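Local coordinates for protein separin (Saccharomyces cerevisiae, PDB 5U1T) that cleaves the cohesin subunit MCD1/SCC1 at the onset of anaphase as a caspase-like cysteine protease, and is kept inactive by securin for most of the cell cycle, at residues K84-N88 with N89-L93; E514-S518 with E519-Q523; F529-R533 with G534-L538; V1389-N1392 with K1393-R1397; Q1476-S1480 with K1481-K1485. All blocks are in the same frame, centred on the assembly; numbering follows the deposited sequence.

The five contacts are all local and follow one another along the chain from contact 1 to contact 5. Contact 1 joins helices 69-87 and 91-103 near one end of the elongated molecule. Contacts 2 and 3, with centres about 10 Å apart, bracket helix 523-533: 514-523 leads into it, 529-538 leaves it, and Ile516 and Ser518 pack on Phe529. Contacts 4 and 5 belong to the C50 peptidase region, in helix 1388-1397 and at the start of helix 1480-1483, with centres about 23 Å apart. About 120 Å separates the centres of contacts 1 and 4, so the series runs from helical region to protease region.

Contact 1 (K84-N88 with N89-L93); sequences KLINN and NALGL
A Schellman motif ends helix 69-87 here, with Asn89, at positive phi, as its C-prime residue. Its two backbone bonds run back over the last turn: Ala90 N donates to Leu85 O at 2.8 Å, and Asn89 N donates to Ile86 O at 2.9 Å. They differ in direction. Ala90 N sits 27° out of the carbonyl plane of Leu85, whereas Asn89 N rides well above that of Ile86. The reversal folds the chain back on the helix it has just left, and apolar side chains close the inside of the turn. Leu85 CG lies beside its own backbone N (chi1 -72°), and from there the CD2 branch reaches Ala90 CB at 3.8 Å and Leu93 CD1 at 4.1 Å. The other branch, CD1, lies 4.0 Å from Leu93 O, so the two methyls of Leu85 divide the side chain and the backbone of Leu93 between them. On Ile86 the branch methyl CG2 meets Leu91 CD2 at 4.2 Å, the two side chains crossing at about a right angle. Ala90 is the N-cap of helix 91-103, which starts at once; Leu85 and Ile86 go on to touch Ala94 in that helix, while Ile86 also packs on Ile139 of helix 129-142.

Contact 2 (E514-S518 with E519-Q523); sequences ENIPS and ENWSQ
Trp521 lays its indole against the backbone of Ser518, and two short-range backbone bonds hold the chain in the turn that brings them together. Asn520 N gives its hydrogen to Pro517 O at 3.3 Å, and Trp521 N gives its own to Ser518 O at 2.8 Å. Both donors stand above the carbonyl plane, and the chain at 518-520 is wound as a short 3-10 segment. Just before it, Pro517 is the centre of an inverse gamma turn, closed by a weak bond from Ser518 N to Ile516 O. Three successive carbonyls, of Ile516, Pro517 and Ser518, are thus each met by a backbone N-H. The Glu519 side chain bends back over the turn at chi2 (-73°), which puts OE1 3.2 Å from Ser518 N, but the angle is too poor for a hydrogen bond. Over one face of the indole sits Ser518 CA in a CH-pi contact, 3.7 Å from the centroid of the six-membered ring and 14° off its normal. At the far end of the ring, Ile516 CG2 touches Trp521 CH2 at 3.7 Å. Ser522, the N-cap of helix 523-533, has its OG hydrogen-bonded to Glu501 OE1 and Ser525 OG. The loop lies between helices 501-509 and 523-533: Trp521 packs on Leu504 of the first and meets Phe529 of the second edge-to-face.

Contact 3 (F529-R533 with G534-L538); sequences FCSLR and GIFDL
Cys530 receives the chain as it leaves the C-terminal end of helix 523-533, where Gly534, at positive phi, breaks the helical course. Its carbonyl oxygen takes two weak bonds from the departing backbone: Gly534 N at 2.9 Å from Cys530 O but badly angled, and Ile535 N at 3.3 Å from the same oxygen. The side chain meets what comes next. Cys530 CB lies beside Ile535 O and 3.9 Å from Phe536 CD2. Beyond it, SG stands anti to the carbonyl carbon (chi1 -69°), a setting that carries the sulfur to the emerging loop: Ile535 O is 3.3 Å from SG, and Leu538 CG is 4.2 Å away from that sulfur. The Phe536 ring comes back toward the helix end, its CE2 3.7 Å from Cys530 O and 4.0 Å from Ser531 CA, and it meets Tyr564 of helix 557-572 edge-to-face on the way. Arg533 turns off in another direction, with its CG over the centre of the Phe529 ring and its NH2 hydrogen-bonded to Ser511 O and Ile513 O. Leu532 and Phe536 both pack on aromatic side chains of another protein chain. At the tip of Cys530, SG also has Asp537 OD1 as a neighbour, 3.7 Å away.

Contact 4 (V1389-N1392 with K1393-R1397); sequences VCLN and KLLSR
Leu1391 and Leu1395 pack against each other one turn apart along helix 1388-1397, a regular alpha-helix within the peptidase C50 region. Leu1391 CD1 lies 4.0 Å from Leu1395 CG, and the two side chains approach at a slant. The torsions differ: Leu1391 CG is anti to its own N (chi1 -180°), while Leu1395 CG is anti to its carbonyl carbon (chi1 -65°), and the two isobutyl groups meet over the turn between them. On another flank Lys1393 runs alongside Val1389, both side chains pointing the same way. Its chain bends at chi2 and again at chi4, folding the ammonium group back until NZ is 3.9 Å from Val1389 CG1. Lower on the same side chain, Lys1393 CG lies near Val1389 O.

Behind these side chains are four successive i to i+4 backbone bonds, which fix their spacing. Lys1393 N donates to Val1389 O at 3.1 Å, Leu1394 N to Cys1390 O at 3.0 Å, and Leu1395 N to Leu1391 O at 2.8 Å.

Farther out, helix 1111-1127 takes both leucines on Leu1125 and brings Arg1117 against Val1389 and Lys1393. Leu1394 instead faces Pro1523, and Ser1387 OG accepts a hydrogen bond from Cys1390 N at the start of the helix. Ser1396 OG is hydrogen-bonded to Tyr1400 OH, while Ser1396 N completes the backbone series with a bond of 2.9 Å to Asn1392 O.

Contact 5 (Q1476-S1480 with K1481-K1485); sequences QYVRS and KEIKK
Arg1479 leaves the backbone with CG anti to the carbonyl carbon and bends at chi3 (-79°), while Glu1482 folds at chi2 (63°); the two side chains then lie side by side, pointing the same way. Glu1482 OE1 ends up over one face of the guanidinium, 3.6 Å from Arg1479 NH1, with the two planar groups 25° apart. This salt bridge works through charge alone, since no N-H points at the oxygen. The NE of Arg1479 is taken by Glu1453 of helix 1453-1461 in a second salt bridge. From the other carboxylate oxygen, Glu1482 OE2, a salt bridge runs to Lys1485 NZ at 3.4 Å, with a weak hydrogen bond in it, which completes a three-residue network. Arg1479 is also the N-cap of the short helix 1480-1483, and its O accepts a weak bond from Glu1482 N. Lys1484 N donates to Ser1480 O at 3.2 Å, and the CG of Lys1484 lies alongside that same oxygen. Ser1480 OG is hydrogen-bonded to Arg810 NH2. Below the turn, Val1478 CG1 meets Ile1483 CD1 at 4.0 Å, the side chains crossing at about a right angle; Val1478 continues onto Leu1456 and Leu1457, and Ile1483 onto Thr1516 and Tyr1517 of helix 1513-1519.

Contact 1 (K84-N88 with N89-L93)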
# COMPACT_ATOMS: atom_id res chain seq x y z
N LYS A 84 57.55 -5.68 38.56
CA LYS A 84 58.88 -6.02 38.05
C LYS A 84 59.78 -4.80 38.02
O LYS A 84 60.98 -4.91 38.25
CB LYS A 84 58.79 -6.64 36.66
CG LYS A 84 58.13 -7.99 36.67
CD LYS A 84 58.70 -8.95 35.65
CE LYS A 84 57.71 -10.08 35.38
NZ LYS A 84 58.34 -11.27 34.72
N LEU A 85 59.20 -3.64 37.76
CA LEU A 85 59.91 -2.37 37.87
C LEU A 85 60.29 -2.08 39.31
O LEU A 85 61.40 -1.63 39.58
CB LEU A 85 59.06 -1.22 37.31
CG LEU A 85 58.92 -1.21 35.79
CD1 LEU A 85 57.86 -0.23 35.35
CD2 LEU A 85 60.24 -0.91 35.15
N ILE A 86 59.35 -2.30 40.22
CA ILE A 86 59.59 -2.07 41.64
C ILE A 86 60.73 -2.94 42.15
O ILE A 86 61.64 -2.44 42.80
CB ILE A 86 58.32 -2.31 42.48
CG1 ILE A 86 57.25 -1.28 42.10
CG2 ILE A 86 58.62 -2.24 43.96
CD1 ILE A 86 55.92 -1.46 42.80
N ASN A 87 60.70 -4.24 41.84
CA ASN A 87 61.74 -5.14 42.31
C ASN A 87 63.10 -4.79 41.74
O ASN A 87 64.12 -5.04 42.37
CB ASN A 87 61.41 -6.59 41.98
CG ASN A 87 60.13 -7.08 42.65
OD1 ASN A 87 59.73 -6.56 43.70
ND2 ASN A 87 59.48 -8.08 42.04
N ASN A 88 63.14 -4.21 40.55
CA ASN A 88 64.43 -3.83 39.99
C ASN A 88 64.78 -2.39 40.29
O ASN A 88 65.70 -1.82 39.71
CB ASN A 88 64.45 -4.07 38.49
CG ASN A 88 64.61 -5.53 38.15
OD1 ASN A 88 65.41 -6.23 38.76
ND2 ASN A 88 63.85 -6.00 37.17
N ASN A 89 64.02 -1.81 41.22
CA ASN A 89 64.28 -0.48 41.77
C ASN A 89 64.16 0.67 40.78
O ASN A 89 64.84 1.70 40.92
CB ASN A 89 65.66 -0.45 42.40
CG ASN A 89 65.62 0.16 43.76
OD1 ASN A 89 64.98 -0.39 44.67
ND2 ASN A 89 66.29 1.30 43.93
N ALA A 90 63.27 0.49 39.80
CA ALA A 90 62.89 1.54 38.86
C ALA A 90 61.64 2.21 39.38
O ALA A 90 60.58 2.13 38.78
CB ALA A 90 62.66 0.95 37.49
N LEU A 91 61.74 2.77 40.56
CA LEU A 91 60.61 3.37 41.21
C LEU A 91 60.06 4.56 40.52
O LEU A 91 58.90 4.86 40.68
CB LEU A 91 60.99 3.74 42.63
CG LEU A 91 61.54 2.55 43.39
CD1 LEU A 91 61.99 2.99 44.75
CD2 LEU A 91 60.48 1.49 43.50
N GLY A 92 60.87 5.26 39.76
CA GLY A 92 60.38 6.41 39.05
C GLY A 92 59.52 5.95 37.91
O GLY A 92 58.48 6.48 37.65
N LEU A 93 59.98 4.92 37.24
CA LEU A 93 59.27 4.37 36.13
C LEU A 93 58.04 3.63 36.55
O LEU A 93 57.04 3.66 35.89
CB LEU A 93 60.19 3.40 35.43
CG LEU A 93 60.51 3.68 33.99
CD1 LEU A 93 61.49 2.65 33.52
CD2 LEU A 93 59.23 3.56 33.20

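Contact 2 (E514-S518 with E519-Q523)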
# COMPACT_ATOMS: atom_id res chain seq x y z
N GLU A 514 26.17 14.63 5.97
CA GLU A 514 26.61 14.14 4.67
C GLU A 514 27.83 13.22 4.68
O GLU A 514 27.70 12.01 4.41
CB GLU A 514 26.88 15.33 3.74
CG GLU A 514 25.63 16.14 3.36
CD GLU A 514 25.93 17.38 2.49
OE1 GLU A 514 27.14 17.73 2.33
OE2 GLU A 514 24.95 17.99 1.96
N ASN A 515 29.02 13.77 4.96
CA ASN A 515 30.26 13.00 4.81
C ASN A 515 30.85 12.47 6.11
O ASN A 515 31.79 13.04 6.66
CB ASN A 515 31.33 13.83 4.11
CG ASN A 515 30.88 14.33 2.75
OD1 ASN A 515 30.83 15.54 2.51
ND2 ASN A 515 30.54 13.40 1.85
N ILE A 516 30.32 11.35 6.57
CA ILE A 516 30.88 10.67 7.71
C ILE A 516 32.04 9.78 7.26
O ILE A 516 31.91 9.06 6.27
CB ILE A 516 29.80 9.86 8.42
CG1 ILE A 516 28.80 10.82 9.03
CG2 ILE A 516 30.41 8.98 9.48
CD1 ILE A 516 27.40 10.35 8.93
N PRO A 517 33.19 9.85 7.95
CA PRO A 517 34.33 8.99 7.60
C PRO A 517 34.18 7.56 8.11
O PRO A 517 35.00 7.09 8.89
CB PRO A 517 35.51 9.69 8.27
CG PRO A 517 34.91 10.40 9.43
CD PRO A 517 33.53 10.82 9.01
N SER A 518 33.14 6.86 7.66
CA SER A 518 32.82 5.55 8.21
C SER A 518 33.88 4.51 7.85
O SER A 518 34.04 3.52 8.55
CB SER A 518 31.44 5.08 7.73
OG SER A 518 31.38 5.00 6.31
N GLU A 519 34.62 4.75 6.76
CA GLU A 519 35.57 3.74 6.30
C GLU A 519 36.75 3.59 7.26
O GLU A 519 37.54 2.67 7.14
CB GLU A 519 36.08 4.07 4.89
CG GLU A 519 37.00 5.26 4.80
CD GLU A 519 36.28 6.60 4.96
OE1 GLU A 519 35.03 6.61 5.04
OE2 GLU A 519 36.98 7.65 5.02
N ASN A 520 36.85 4.49 8.24
CA ASN A 520 37.76 4.33 9.37
C ASN A 520 37.44 3.13 10.25
O ASN A 520 38.26 2.72 11.09
CB ASN A 520 37.75 5.59 10.25
CG ASN A 520 38.51 6.75 9.64
OD1 ASN A 520 39.21 6.58 8.64
ND2 ASN A 520 38.37 7.93 10.25
N TRP A 521 36.23 2.57 10.10
CA TRP A 521 35.71 1.62 11.09
C TRP A 521 35.84 0.18 10.64
O TRP A 521 35.92 -0.11 9.44
CB TRP A 521 34.25 1.95 11.42
CG TRP A 521 34.06 3.37 11.87
CD1 TRP A 521 34.99 4.17 12.46
CD2 TRP A 521 32.87 4.17 11.75
NE1 TRP A 521 34.46 5.40 12.73
CE2 TRP A 521 33.16 5.43 12.30
CE3 TRP A 521 31.59 3.93 11.24
CZ2 TRP A 521 32.21 6.46 12.35
CZ3 TRP A 521 30.65 4.94 11.31
CH2 TRP A 521 30.97 6.19 11.85
N SER A 522 35.85 -0.74 11.60
CA SER A 522 35.79 -2.16 11.28
C SER A 522 34.56 -2.45 10.40
O SER A 522 33.56 -1.74 10.50
CB SER A 522 35.72 -2.97 12.56
OG SER A 522 34.63 -2.48 13.31
N GLN A 523 34.63 -3.49 9.57
CA GLN A 523 33.52 -3.84 8.67
C GLN A 523 32.18 -3.90 9.39
O GLN A 523 31.21 -3.31 8.91
CB GLN A 523 33.76 -5.17 7.96
CG GLN A 523 34.77 -5.13 6.81
CD GLN A 523 34.31 -4.31 5.60
OE1 GLN A 523 33.34 -4.67 4.92
NE2 GLN A 523 35.02 -3.20 5.32

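Contact 3 (F529-R533 with G534-L538)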
# COMPACT_ATOMS: atom_id res chain seq x y z
N PHE A 529 26.26 0.90 10.30
CA PHE A 529 26.15 2.27 9.79
C PHE A 529 25.34 2.37 8.48
O PHE A 529 24.42 3.17 8.37
CB PHE A 529 27.54 2.85 9.58
CG PHE A 529 27.54 4.26 9.14
CD1 PHE A 529 27.18 5.28 10.00
CD2 PHE A 529 27.93 4.59 7.85
CE1 PHE A 529 27.18 6.60 9.59
CE2 PHE A 529 27.94 5.91 7.42
CZ PHE A 529 27.57 6.92 8.30
N CYS A 530 25.72 1.57 7.50
CA CYS A 530 25.02 1.46 6.23
C CYS A 530 23.53 1.12 6.37
O CYS A 530 22.67 1.71 5.73
CB CYS A 530 25.69 0.41 5.36
SG CYS A 530 27.31 0.89 4.81
N SER A 531 23.26 0.15 7.23
CA SER A 531 21.91 -0.31 7.46
C SER A 531 21.08 0.80 8.06
O SER A 531 19.90 0.92 7.75
CB SER A 531 21.90 -1.54 8.36
OG SER A 531 22.54 -2.61 7.70
N LEU A 532 21.70 1.60 8.91
CA LEU A 532 21.02 2.72 9.55
C LEU A 532 20.76 3.82 8.52
O LEU A 532 19.76 4.52 8.60
CB LEU A 532 21.85 3.27 10.72
CG LEU A 532 21.62 2.78 12.16
CD1 LEU A 532 20.22 3.12 12.64
CD2 LEU A 532 21.78 1.30 12.26
N ARG A 533 21.66 3.95 7.55
CA ARG A 533 21.64 5.08 6.62
C ARG A 533 20.87 4.85 5.33
O ARG A 533 20.58 5.81 4.63
CB ARG A 533 23.06 5.46 6.23
CG ARG A 533 23.86 6.03 7.34
CD ARG A 533 24.66 7.15 6.78
NE ARG A 533 24.15 8.41 7.27
CZ ARG A 533 24.62 9.59 6.91
NH1 ARG A 533 25.61 9.68 6.03
NH2 ARG A 533 24.09 10.68 7.43
N GLY A 534 20.60 3.60 5.01
CA GLY A 534 20.03 3.26 3.72
C GLY A 534 21.01 3.50 2.59
O GLY A 534 20.62 3.76 1.46
N ILE A 535 22.30 3.42 2.90
CA ILE A 535 23.33 3.61 1.89
C ILE A 535 24.32 2.47 1.99
O ILE A 535 24.76 2.14 3.07
CB ILE A 535 24.06 4.95 2.06
CG1 ILE A 535 23.07 6.11 2.03
CG2 ILE A 535 25.14 5.11 0.99
CD1 ILE A 535 22.36 6.29 0.69
N PHE A 536 24.69 1.88 0.87
CA PHE A 536 25.49 0.66 0.93
C PHE A 536 26.73 0.78 0.05
O PHE A 536 26.65 0.72 -1.17
CB PHE A 536 24.58 -0.53 0.58
CG PHE A 536 23.36 -0.61 1.49
CD1 PHE A 536 22.19 0.07 1.17
CD2 PHE A 536 23.42 -1.27 2.71
CE1 PHE A 536 21.10 0.06 2.02
CE2 PHE A 536 22.32 -1.30 3.56
CZ PHE A 536 21.17 -0.62 3.21
N ASP A 537 27.88 0.99 0.69
CA ASP A 537 29.15 1.28 -0.00
C ASP A 537 30.23 0.20 0.24
O ASP A 537 31.40 0.39 -0.10
CB ASP A 537 29.67 2.67 0.43
CG ASP A 537 30.13 2.72 1.91
OD1 ASP A 537 30.10 1.66 2.58
OD2 ASP A 537 30.53 3.80 2.40
N LEU A 538 29.84 -0.91 0.87
CA LEU A 538 30.78 -1.98 1.17
C LEU A 538 30.94 -2.92 -0.01
O LEU A 538 29.96 -3.37 -0.57
CB LEU A 538 30.33 -2.77 2.39
CG LEU A 538 30.17 -1.98 3.69
CD1 LEU A 538 30.03 -2.91 4.88
CD2 LEU A 538 31.35 -1.03 3.89

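Contact 4 (V1389-N1392 with K1393-R1397)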
# COMPACT_ATOMS: atom_id res chain seq x y z
N VAL A 1389 -35.55 -0.46 -24.54
CA VAL A 1389 -35.74 0.55 -23.50
C VAL A 1389 -35.53 1.94 -24.08
O VAL A 1389 -36.23 2.89 -23.70
CB VAL A 1389 -34.80 0.33 -22.29
CG1 VAL A 1389 -34.96 1.46 -21.27
CG2 VAL A 1389 -35.07 -1.03 -21.63
N CYS A 1390 -34.60 2.07 -25.01
CA CYS A 1390 -34.36 3.36 -25.64
C CYS A 1390 -35.50 3.74 -26.61
O CYS A 1390 -36.00 4.88 -26.62
CB CYS A 1390 -33.02 3.35 -26.39
SG CYS A 1390 -32.73 4.89 -27.30
N LEU A 1391 -35.91 2.77 -27.43
CA LEU A 1391 -37.04 2.97 -28.31
C LEU A 1391 -38.26 3.40 -27.49
O LEU A 1391 -38.89 4.42 -27.80
CB LEU A 1391 -37.33 1.69 -29.11
CG LEU A 1391 -38.51 1.78 -30.09
CD1 LEU A 1391 -38.27 2.89 -31.11
CD2 LEU A 1391 -38.78 0.44 -30.77
N ASN A 1392 -38.58 2.67 -26.43
CA ASN A 1392 -39.84 2.94 -25.74
C ASN A 1392 -39.83 4.24 -24.96
O ASN A 1392 -40.88 4.83 -24.75
CB ASN A 1392 -40.23 1.80 -24.80
CG ASN A 1392 -41.54 2.09 -24.07
OD1 ASN A 1392 -42.61 2.08 -24.67
ND2 ASN A 1392 -41.45 2.36 -22.77
N LYS A 1393 -38.66 4.70 -24.52
CA LYS A 1393 -38.64 5.99 -23.84
C LYS A 1393 -38.72 7.11 -24.88
O LYS A 1393 -39.40 8.12 -24.65
CB LYS A 1393 -37.41 6.13 -22.94
CG LYS A 1393 -37.39 5.14 -21.75
CD LYS A 1393 -38.71 5.11 -20.93
CE LYS A 1393 -38.79 3.84 -20.06
NZ LYS A 1393 -38.66 2.57 -20.88
N LEU A 1394 -38.05 6.93 -26.02
CA LEU A 1394 -38.14 7.90 -27.10
C LEU A 1394 -39.58 8.04 -27.57
O LEU A 1394 -40.07 9.15 -27.79
CB LEU A 1394 -37.24 7.50 -28.27
CG LEU A 1394 -35.88 8.17 -28.34
CD1 LEU A 1394 -35.21 7.86 -29.66
CD2 LEU A 1394 -36.03 9.67 -28.16
N LEU A 1395 -40.27 6.91 -27.71
CA LEU A 1395 -41.67 6.94 -28.12
C LEU A 1395 -42.56 7.52 -27.01
O LEU A 1395 -43.48 8.29 -27.28
CB LEU A 1395 -42.16 5.55 -28.55
CG LEU A 1395 -41.53 4.89 -29.79
CD1 LEU A 1395 -42.23 3.59 -30.12
CD2 LEU A 1395 -41.53 5.79 -30.99
N SER A 1396 -42.28 7.17 -25.76
CA SER A 1396 -43.02 7.79 -24.65
C SER A 1396 -42.81 9.31 -24.61
O SER A 1396 -43.72 10.05 -24.27
CB SER A 1396 -42.61 7.18 -23.30
OG SER A 1396 -43.43 6.07 -22.98
N ARG A 1397 -41.62 9.76 -24.99
CA ARG A 1397 -41.30 11.18 -24.99
C ARG A 1397 -42.17 11.95 -25.97
O ARG A 1397 -42.42 13.14 -25.77
CB ARG A 1397 -39.82 11.38 -25.33
CG ARG A 1397 -39.30 12.81 -25.19
CD ARG A 1397 -37.81 12.86 -25.51
NE ARG A 1397 -37.40 14.20 -25.93
CZ ARG A 1397 -36.14 14.54 -26.21
NH1 ARG A 1397 -35.86 15.79 -26.59
NH2 ARG A 1397 -35.18 13.63 -26.11

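Contact 5 (Q1476-S1480 with K1481-K1485)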
# COMPACT_ATOMS: atom_id res chain seq x y z
N GLN A 1476 -14.01 17.25 -31.40
CA GLN A 1476 -12.86 18.12 -31.28
C GLN A 1476 -13.24 19.52 -30.75
O GLN A 1476 -12.37 20.33 -30.44
CB GLN A 1476 -12.14 18.22 -32.64
CG GLN A 1476 -13.00 18.80 -33.78
CD GLN A 1476 -13.80 17.75 -34.55
OE1 GLN A 1476 -14.57 16.99 -33.98
NE2 GLN A 1476 -13.60 17.71 -35.86
N TYR A 1477 -14.54 19.79 -30.63
CA TYR A 1477 -15.03 21.08 -30.14
C TYR A 1477 -15.92 20.95 -28.90
O TYR A 1477 -16.32 21.95 -28.33
CB TYR A 1477 -15.82 21.82 -31.24
CG TYR A 1477 -15.14 21.82 -32.59
CD1 TYR A 1477 -13.83 22.25 -32.74
CD2 TYR A 1477 -15.80 21.34 -33.70
CE1 TYR A 1477 -13.20 22.24 -33.97
CE2 TYR A 1477 -15.19 21.31 -34.93
CZ TYR A 1477 -13.89 21.76 -35.06
OH TYR A 1477 -13.29 21.73 -36.30
N VAL A 1478 -16.24 19.73 -28.48
CA VAL A 1478 -17.06 19.54 -27.29
C VAL A 1478 -16.91 18.13 -26.76
O VAL A 1478 -16.94 17.17 -27.52
CB VAL A 1478 -18.54 19.83 -27.56
CG1 VAL A 1478 -19.05 18.99 -28.72
CG2 VAL A 1478 -19.37 19.62 -26.31
N ARG A 1479 -16.72 18.02 -25.46
CA ARG A 1479 -16.39 16.75 -24.84
C ARG A 1479 -17.58 15.82 -24.78
O ARG A 1479 -18.72 16.27 -24.68
CB ARG A 1479 -15.84 16.97 -23.44
CG ARG A 1479 -14.54 17.74 -23.41
CD ARG A 1479 -14.21 18.15 -22.00
NE ARG A 1479 -14.97 19.33 -21.59
CZ ARG A 1479 -15.12 19.70 -20.32
NH1 ARG A 1479 -15.82 20.78 -20.01
NH2 ARG A 1479 -14.56 18.96 -19.37
N SER A 1480 -17.30 14.52 -24.84
CA SER A 1480 -18.32 13.47 -24.72
C SER A 1480 -19.18 13.71 -23.48
O SER A 1480 -20.40 13.54 -23.50
CB SER A 1480 -17.66 12.08 -24.67
OG SER A 1480 -16.71 11.86 -25.72
N LYS A 1481 -18.53 14.16 -22.41
CA LYS A 1481 -19.11 14.30 -21.08
C LYS A 1481 -20.29 15.24 -20.98
O LYS A 1481 -21.27 14.96 -20.28
CB LYS A 1481 -18.04 14.78 -20.11
CG LYS A 1481 -16.76 13.98 -20.21
CD LYS A 1481 -16.75 12.82 -19.22
CE LYS A 1481 -16.84 13.32 -17.77
NZ LYS A 1481 -16.67 12.21 -16.78
N GLU A 1482 -20.18 16.39 -21.64
CA GLU A 1482 -21.18 17.43 -21.54
C GLU A 1482 -22.40 17.16 -22.42
O GLU A 1482 -23.53 17.51 -22.05
CB GLU A 1482 -20.57 18.79 -21.89
CG GLU A 1482 -20.59 19.80 -20.74
CD GLU A 1482 -19.78 19.35 -19.53
OE1 GLU A 1482 -18.72 18.70 -19.70
OE2 GLU A 1482 -20.21 19.66 -18.40
N ILE A 1483 -22.19 16.56 -23.59
CA ILE A 1483 -23.33 16.16 -24.40
C ILE A 1483 -24.16 15.20 -23.55
O ILE A 1483 -25.39 15.33 -23.47
CB ILE A 1483 -22.91 15.49 -25.72
CG1 ILE A 1483 -22.34 16.53 -26.68
CG2 ILE A 1483 -24.10 14.83 -26.36
CD1 ILE A 1483 -21.44 15.92 -27.71
N LYS A 1484 -23.47 14.27 -22.89
CA LYS A 1484 -24.09 13.23 -22.08
C LYS A 1484 -24.83 13.76 -20.86
O LYS A 1484 -25.69 13.06 -20.29
CB LYS A 1484 -23.05 12.19 -21.64
CG LYS A 1484 -22.57 11.31 -22.77
CD LYS A 1484 -21.62 10.22 -22.32
CE LYS A 1484 -20.98 9.56 -23.52
NZ LYS A 1484 -19.82 8.73 -23.17
N LYS A 1485 -24.51 14.98 -20.44
CA LYS A 1485 -25.16 15.55 -19.27
C LYS A 1485 -26.50 16.13 -19.66
O LYS A 1485 -27.39 16.25 -18.82
CB LYS A 1485 -24.28 16.60 -18.61
CG LYS A 1485 -23.06 16.00 -17.95
CD LYS A 1485 -22.25 17.03 -17.19
CE LYS A 1485 -20.92 16.43 -16.73
NZ LYS A 1485 -20.17 17.38 -15.85